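Local coordinates for thioesterase PA1618 (PDB 4QD8), which hydrolyses thioesters as a hotdog-fold enzyme of the PaaI family, probably acting on acyl groups carried by coenzyme A, at the interface of chains A and B and the interface of chains A and C. Numbering follows the deposited sequence. Chains: chain A/B/C, Thioesterase PA1618.

Contact 1: the interface of chains A and B. Residues chain A 60-61, 64-65; chain B 55-58.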
loop_
_atom_site.group_PDB
_atom_site.type_symbol
_atom_site.label_atom_id
_atom_site.label_comp_id
_atom_site.label_asym_id
_atom_site.label_seq_id
_atom_site.Cartn_x
_atom_site.Cartn_y
_atom_site.Cartn_z
ATOM N N VAL A 60 -9.823 -0.957 -9.163
ATOM C CA VAL A 60 -9.899 -0.328 -7.850
ATOM C C VAL A 60 -11.289 0.300 -7.612
ATOM O O VAL A 60 -11.815 0.214 -6.503
ATOM C CB VAL A 60 -8.732 0.653 -7.604
ATOM C CG1 VAL A 60 -8.867 1.323 -6.220
ATOM C CG2 VAL A 60 -7.395 -0.097 -7.681
ATOM N N VAL A 61 -11.909 0.875 -8.645
ATOM C CA VAL A 61 -13.292 1.359 -8.496
ATOM C C VAL A 61 -14.203 0.209 -8.056
ATOM O O VAL A 61 -15.011 0.355 -7.131
ATOM C CB VAL A 61 -13.865 1.960 -9.803
ATOM C CG1 VAL A 61 -15.346 2.346 -9.602
ATOM C CG2 VAL A 61 -13.073 3.180 -10.232
ATOM N N GLU A 64 -13.347 -0.693 -4.401
ATOM C CA GLU A 64 -13.767 0.330 -3.435
ATOM C C GLU A 64 -15.292 0.454 -3.369
ATOM O O GLU A 64 -15.842 0.696 -2.291
ATOM C CB GLU A 64 -13.077 1.683 -3.692
ATOM C CG GLU A 64 -13.298 2.663 -2.549
ATOM C CD GLU A 64 -12.152 3.650 -2.312
ATOM O OE1 GLU A 64 -10.980 3.408 -2.723
ATOM O OE2 GLU A 64 -12.453 4.667 -1.669
ATOM N N SER A 65 -15.981 0.259 -4.496
ATOM C CA SER A 65 -17.447 0.222 -4.490
ATOM C C SER A 65 -17.927 -0.911 -3.605
ATOM O O SER A 65 -18.833 -0.738 -2.793
ATOM C CB SER A 65 -18.013 -0.018 -5.900
ATOM O OG SER A 65 -18.217 1.198 -6.589
ATOM N N HIS B 55 -15.757 9.349 -5.780
ATOM C CA HIS B 55 -15.470 7.941 -5.475
ATOM C C HIS B 55 -13.958 7.776 -5.354
ATOM O O HIS B 55 -13.224 8.240 -6.213
ATOM C CB HIS B 55 -16.009 7.078 -6.634
ATOM C CG HIS B 55 -16.067 5.607 -6.374
ATOM N ND1 HIS B 55 -14.951 4.831 -6.117
ATOM C CD2 HIS B 55 -17.109 4.739 -6.431
ATOM C CE1 HIS B 55 -15.308 3.570 -5.999
ATOM N NE2 HIS B 55 -16.612 3.481 -6.191
ATOM N N GLY B 56 -13.498 7.136 -4.281
ATOM C CA GLY B 56 -12.070 6.979 -4.061
ATOM C C GLY B 56 -11.412 6.188 -5.172
ATOM O O GLY B 56 -10.252 6.417 -5.512
ATOM N N GLY B 57 -12.152 5.267 -5.764
ATOM C CA GLY B 57 -11.634 4.552 -6.924
ATOM C C GLY B 57 -11.441 5.450 -8.132
ATOM O O GLY B 57 -10.523 5.249 -8.933
ATOM N N ALA B 58 -12.309 6.441 -8.288
ATOM C CA ALA B 58 -12.169 7.388 -9.395
ATOM C C ALA B 58 -10.872 8.192 -9.248
ATOM O O ALA B 58 -10.196 8.484 -10.247
ATOM C CB ALA B 58 -13.394 8.308 -9.481
#

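Contact 2: the interface of chains A and C. Residues chain A 88-90, 130, 132; chain C 88, 115, 132, 134.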
loop_
_atom_site.group_PDB
_atom_site.type_symbol
_atom_site.label_atom_id
_atom_site.label_comp_id
_atom_site.label_asym_id
_atom_site.label_seq_id
_atom_site.Cartn_x
_atom_site.Cartn_y
_atom_site.Cartn_z
ATOM N N ASN A 88 -5.122 -0.136 -1.516
ATOM C CA ASN A 88 -3.951 -0.606 -2.245
ATOM C C ASN A 88 -4.344 -1.828 -3.052
ATOM O O ASN A 88 -5.332 -2.484 -2.746
ATOM C CB ASN A 88 -2.780 -0.905 -1.304
ATOM C CG ASN A 88 -3.122 -1.945 -0.242
ATOM O OD1 ASN A 88 -3.280 -3.131 -0.537
ATOM N ND2 ASN A 88 -3.280 -1.490 0.997
ATOM N N ALA A 89 -3.602 -2.111 -4.111
ATOM C CA ALA A 89 -3.923 -3.267 -4.944
ATOM C C ALA A 89 -2.684 -3.763 -5.667
ATOM O O ALA A 89 -1.841 -2.967 -6.076
ATOM C CB ALA A 89 -5.005 -2.900 -5.960
ATOM N N ASN A 90 -2.577 -5.078 -5.796
ATOM C CA ASN A 90 -1.644 -5.657 -6.777
ATOM C C ASN A 90 -2.404 -6.078 -8.022
ATOM O O ASN A 90 -3.392 -6.801 -7.937
ATOM C CB ASN A 90 -0.913 -6.868 -6.193
ATOM C CG ASN A 90 0.362 -6.491 -5.478
ATOM O OD1 ASN A 90 1.467 -6.572 -6.042
ATOM N ND2 ASN A 90 0.230 -6.069 -4.235
ATOM N N ILE A 130 -5.597 -8.242 -6.456
ATOM C CA ILE A 130 -5.955 -8.363 -5.050
ATOM C C ILE A 130 -5.886 -6.973 -4.453
ATOM O O ILE A 130 -4.928 -6.241 -4.694
ATOM C CB ILE A 130 -5.061 -9.360 -4.266
ATOM C CG1 ILE A 130 -5.429 -9.335 -2.774
ATOM C CG2 ILE A 130 -3.553 -9.064 -4.462
ATOM C CD1 ILE A 130 -4.781 -10.472 -1.989
ATOM N N ARG A 132 -6.644 -4.337 -0.906
ATOM C CA ARG A 132 -7.012 -4.198 0.501
ATOM C C ARG A 132 -7.500 -2.783 0.750
ATOM O O ARG A 132 -6.899 -1.792 0.305
ATOM C CB ARG A 132 -5.867 -4.595 1.442
ATOM C CG ARG A 132 -6.350 -4.792 2.896
ATOM C CD ARG A 132 -5.288 -5.433 3.792
ATOM N NE ARG A 132 -4.205 -4.506 4.072
ATOM C CZ ARG A 132 -3.009 -4.536 3.495
ATOM N NH1 ARG A 132 -2.705 -5.494 2.624
ATOM N NH2 ARG A 132 -2.113 -3.615 3.807
ATOM N N ASN C 88 3.215 -3.696 2.128
ATOM C CA ASN C 88 2.267 -2.835 2.822
ATOM C C ASN C 88 1.643 -3.609 3.972
ATOM O O ASN C 88 1.674 -4.833 3.994
ATOM C CB ASN C 88 1.206 -2.312 1.855
ATOM C CG ASN C 88 0.496 -3.422 1.112
ATOM O OD1 ASN C 88 -0.300 -4.166 1.689
ATOM N ND2 ASN C 88 0.806 -3.563 -0.175
ATOM N N VAL C 115 3.711 -12.442 -5.128
ATOM C CA VAL C 115 2.886 -11.693 -4.183
ATOM C C VAL C 115 2.430 -12.643 -3.065
ATOM O O VAL C 115 1.839 -13.689 -3.336
ATOM C CB VAL C 115 1.677 -11.048 -4.885
ATOM C CG1 VAL C 115 0.878 -10.225 -3.867
ATOM C CG2 VAL C 115 2.134 -10.156 -6.029
ATOM N N ARG C 132 0.887 -7.483 2.814
ATOM C CA ARG C 132 1.023 -8.044 1.473
ATOM C C ARG C 132 2.398 -7.624 0.960
ATOM O O ARG C 132 2.826 -6.468 1.109
ATOM C CB ARG C 132 -0.108 -7.564 0.536
ATOM C CG ARG C 132 -0.240 -8.437 -0.739
ATOM C CD ARG C 132 -1.493 -8.186 -1.596
ATOM N NE ARG C 132 -1.466 -6.858 -2.200
ATOM C CZ ARG C 132 -2.156 -5.805 -1.763
ATOM N NH1 ARG C 132 -2.989 -5.922 -0.740
ATOM N NH2 ARG C 132 -2.025 -4.632 -2.365
ATOM N N THR C 134 5.259 -7.831 -2.215
ATOM C CA THR C 134 5.617 -8.117 -3.596
ATOM C C THR C 134 7.131 -8.277 -3.671
ATOM O O THR C 134 7.871 -7.380 -3.274
ATOM C CB THR C 134 5.184 -6.965 -4.492
ATOM O OG1 THR C 134 3.785 -6.734 -4.295
ATOM C CG2 THR C 134 5.452 -7.302 -5.965
HETATM O O HOH W 1 -3.828 -7.778 1.316
#

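Contact 3: the interface of chains A and B. Residues chain A 86-89; chain B 86-89.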
loop_
_atom_site.group_PDB
_atom_site.type_symbol
_atom_site.label_atom_id
_atom_site.label_comp_id
_atom_site.label_asym_id
_atom_site.label_seq_id
_atom_site.Cartn_x
_atom_site.Cartn_y
_atom_site.Cartn_z
ATOM N N GLU A 86 -7.765 4.376 3.019
ATOM C CA GLU A 86 -6.562 3.936 2.314
ATOM C C GLU A 86 -6.921 2.762 1.438
ATOM O O GLU A 86 -7.716 1.913 1.820
ATOM C CB GLU A 86 -5.476 3.520 3.317
ATOM C CG GLU A 86 -4.036 3.750 2.811
ATOM C CD GLU A 86 -3.499 2.613 1.985
ATOM O OE1 GLU A 86 -4.106 1.519 1.985
ATOM O OE2 GLU A 86 -2.443 2.817 1.340
ATOM N N VAL A 87 -6.340 2.694 0.249
ATOM C CA VAL A 87 -6.591 1.541 -0.603
ATOM C C VAL A 87 -5.289 1.151 -1.273
ATOM O O VAL A 87 -4.449 1.998 -1.554
ATOM C CB VAL A 87 -7.701 1.826 -1.660
ATOM C CG1 VAL A 87 -7.266 2.891 -2.683
ATOM C CG2 VAL A 87 -8.131 0.525 -2.346
ATOM N N ASN A 88 -5.122 -0.136 -1.516
ATOM C CA ASN A 88 -3.951 -0.606 -2.245
ATOM C C ASN A 88 -4.344 -1.828 -3.052
ATOM O O ASN A 88 -5.332 -2.484 -2.746
ATOM C CB ASN A 88 -2.780 -0.905 -1.304
ATOM C CG ASN A 88 -3.122 -1.945 -0.242
ATOM O OD1 ASN A 88 -3.280 -3.131 -0.537
ATOM N ND2 ASN A 88 -3.280 -1.490 0.997
ATOM N N ALA A 89 -3.602 -2.111 -4.111
ATOM C CA ALA A 89 -3.923 -3.267 -4.944
ATOM C C ALA A 89 -2.684 -3.763 -5.667
ATOM O O ALA A 89 -1.841 -2.967 -6.076
ATOM C CB ALA A 89 -5.005 -2.900 -5.960
ATOM N N GLU B 86 1.456 -2.268 -9.016
ATOM C CA GLU B 86 0.928 -2.053 -7.670
ATOM C C GLU B 86 0.494 -0.614 -7.548
ATOM O O GLU B 86 1.141 0.284 -8.070
ATOM C CB GLU B 86 2.004 -2.360 -6.618
ATOM C CG GLU B 86 1.439 -2.883 -5.280
ATOM C CD GLU B 86 1.033 -1.789 -4.330
ATOM O OE1 GLU B 86 1.400 -0.615 -4.558
ATOM O OE2 GLU B 86 0.348 -2.117 -3.331
ATOM N N VAL B 87 -0.610 -0.372 -6.856
ATOM C CA VAL B 87 -1.030 1.005 -6.641
ATOM C C VAL B 87 -1.542 1.131 -5.221
ATOM O O VAL B 87 -2.095 0.188 -4.666
ATOM C CB VAL B 87 -2.113 1.453 -7.670
ATOM C CG1 VAL B 87 -3.435 0.684 -7.489
ATOM C CG2 VAL B 87 -2.326 2.968 -7.594
ATOM N N ASN B 88 -1.346 2.297 -4.632
ATOM C CA ASN B 88 -1.888 2.556 -3.304
ATOM C C ASN B 88 -2.240 4.028 -3.208
ATOM O O ASN B 88 -1.727 4.843 -3.963
ATOM C CB ASN B 88 -0.910 2.138 -2.203
ATOM C CG ASN B 88 0.440 2.842 -2.308
ATOM O OD1 ASN B 88 0.557 4.041 -2.052
ATOM N ND2 ASN B 88 1.460 2.098 -2.727
ATOM N N ALA B 89 -3.151 4.368 -2.309
ATOM C CA ALA B 89 -3.551 5.764 -2.161
ATOM C C ALA B 89 -4.078 6.022 -0.762
ATOM O O ALA B 89 -4.734 5.164 -0.174
ATOM C CB ALA B 89 -4.623 6.117 -3.192
#

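Contact 1: the interface of chains A and B
Along one side of helix 56-72, A:Val61, A:Glu64 and A:Ser65 meet B:His55, whose extended backbone (phi -65°, psi 131°) leads into B:Gly56 and B:Gly57, the first residues of the same helix in the other chain. This is the active-site region of a hotdog thioesterase: B:His55, B:Gly56 and B:Gly57 form the HGG segment, and A:Glu64 has the position of the family's catalytic carboxylate. The serine hydroxyl A:Ser65 OG and the imidazole nitrogen B:His55 NE2 share a hydrogen bond of 2.8 Å across the interface. At the other end of the ring, B:Gly57 N donates to B:His55 ND1 at 2.9 Å, exactly in the ring plane, and so fixes the ring's rotation. Histidine suits this place because its two nitrogens can tie its own helix start to the neighbouring chain. A:Val61 spreads its branches: CG1 lies over one ring face, towards the rim, while CG2 packs 3.5 Å from B:Gly57 C. A:Glu64 passes its CB 3.7 Å from B:His55 CE1; then a bend at chi2 (149°) carries the carboxylate to the helix start, with OE2 3.3 Å from B:Gly56 CA. The glycines, lacking side chains, permit this close approach of the carboxylate.

Contact 2: the interface of chains A and C
The guanidinium of C:Arg132 lies beneath the backbone carbonyl oxygen A:Ile130 O, centred 4.0 Å over one face, while the amide nitrogen of C:Asn88 is on the opposite face, near the rim. At its edge, in the plane, lie A:Arg132 CB, a shared water and the amide oxygen A:Asn88 OD1, gripped end-on by C:Arg132 NH1 at 2.8 Å and C:Arg132 NH2 at 2.7 Å. NH1 approaches nearly along the C=O axis, whereas NH2 comes in tilted 27° from the carbonyl plane. The two-fold repeats the grip, A:Arg132 holding C:Asn88 OD1. Arginine suits the place because one planar group offers a pair of N-H donors, and asparagine because its oxygen can take both. Each arginine chain is extended until a bend at chi3 (67° in C:Arg132) turns the guanidinium towards the partner. The water, 2.9 Å from A:Arg132 NH1 and from C:Arg132 NH1, probably eases the closeness of the two charges. A:Ile130 CG2 packs 3.6 Å from C:Arg132 CD. A:Asn90 is less certain: its OD1 is 2.9 Å from the hydroxyl C:Thr134 OG1, but its ND2 faces C:Arg132 NE, donor against donor, so a flipped amide seems likely. C:Val115 borders that amide with its methyls. Strand 80-91 of one subunit meets strand 127-139 of the other, and the reverse by the two-fold, with strand 113-121 at the border, so that the two hotdog sheets pack face to face in the deposited assembly.

Contact 3: the interface of chains A and B
Strand 80-91 of each chain pairs antiparallel with its twin, the edge-to-edge join by which two hotdog subunits typically make one continuous sheet in a thioesterase dimer. A:Val87 and B:Ala89 form a hydrogen-bonded pair: A:Val87 N donates to B:Ala89 O at 3.0 Å, and B:Ala89 N returns a bond to A:Val87 O at 2.8 Å. The two-fold gives the same pair for B:Val87 and A:Ala89. Between them, A:Asn88 faces B:Asn88 at the symmetry axis, with no backbone bond of their own but with A:Asn88 CB and B:Asn88 CB 3.7 Å apart. The side chains alternate: A:Glu86 and A:Asn88 project from one face of the sheet, while A:Val87 and A:Ala89 project from the other, towards the helix side, where small apolar groups suit the packing. On the polar face, A:Asn88 ND2 donates to A:Glu86 OE1 at a long 3.3 Å, reaching the carboxylate's syn lone pair, with OE1 20° out of the plane of the asparagine amide; this long bond may help to orient the carboxylate. An amide suits this position, since its nitrogen can serve the neighbouring acid while its oxygen is left for other donors. The bend of A:Glu86 at chi2 (-86°) brings the chain alongside the partner strand, with A:Glu86 CG 3.4 Å from B:Ala89 O.

Contacts 1 and 3 belong to the same A-B interface, about 11 Å apart between the centres of their C-alpha atoms: one sets helix 56-72 of A against the histidine and helix start of B, the other joins the strands 80-91. Contact 2, between A and C, lies about 7 Å from contact 3 and about 16 Å from contact 1, again between C-alpha centres. Contacts 2 and 3 share A:Asn88 and A:Ala89, so strand 80-91 serves both interfaces, by its edge towards B and by its face towards C. The deposited assembly of four copies is thus consistent with a dimer of dimers, whose sheet-to-sheet packing may steady the dimer that shapes the active sites.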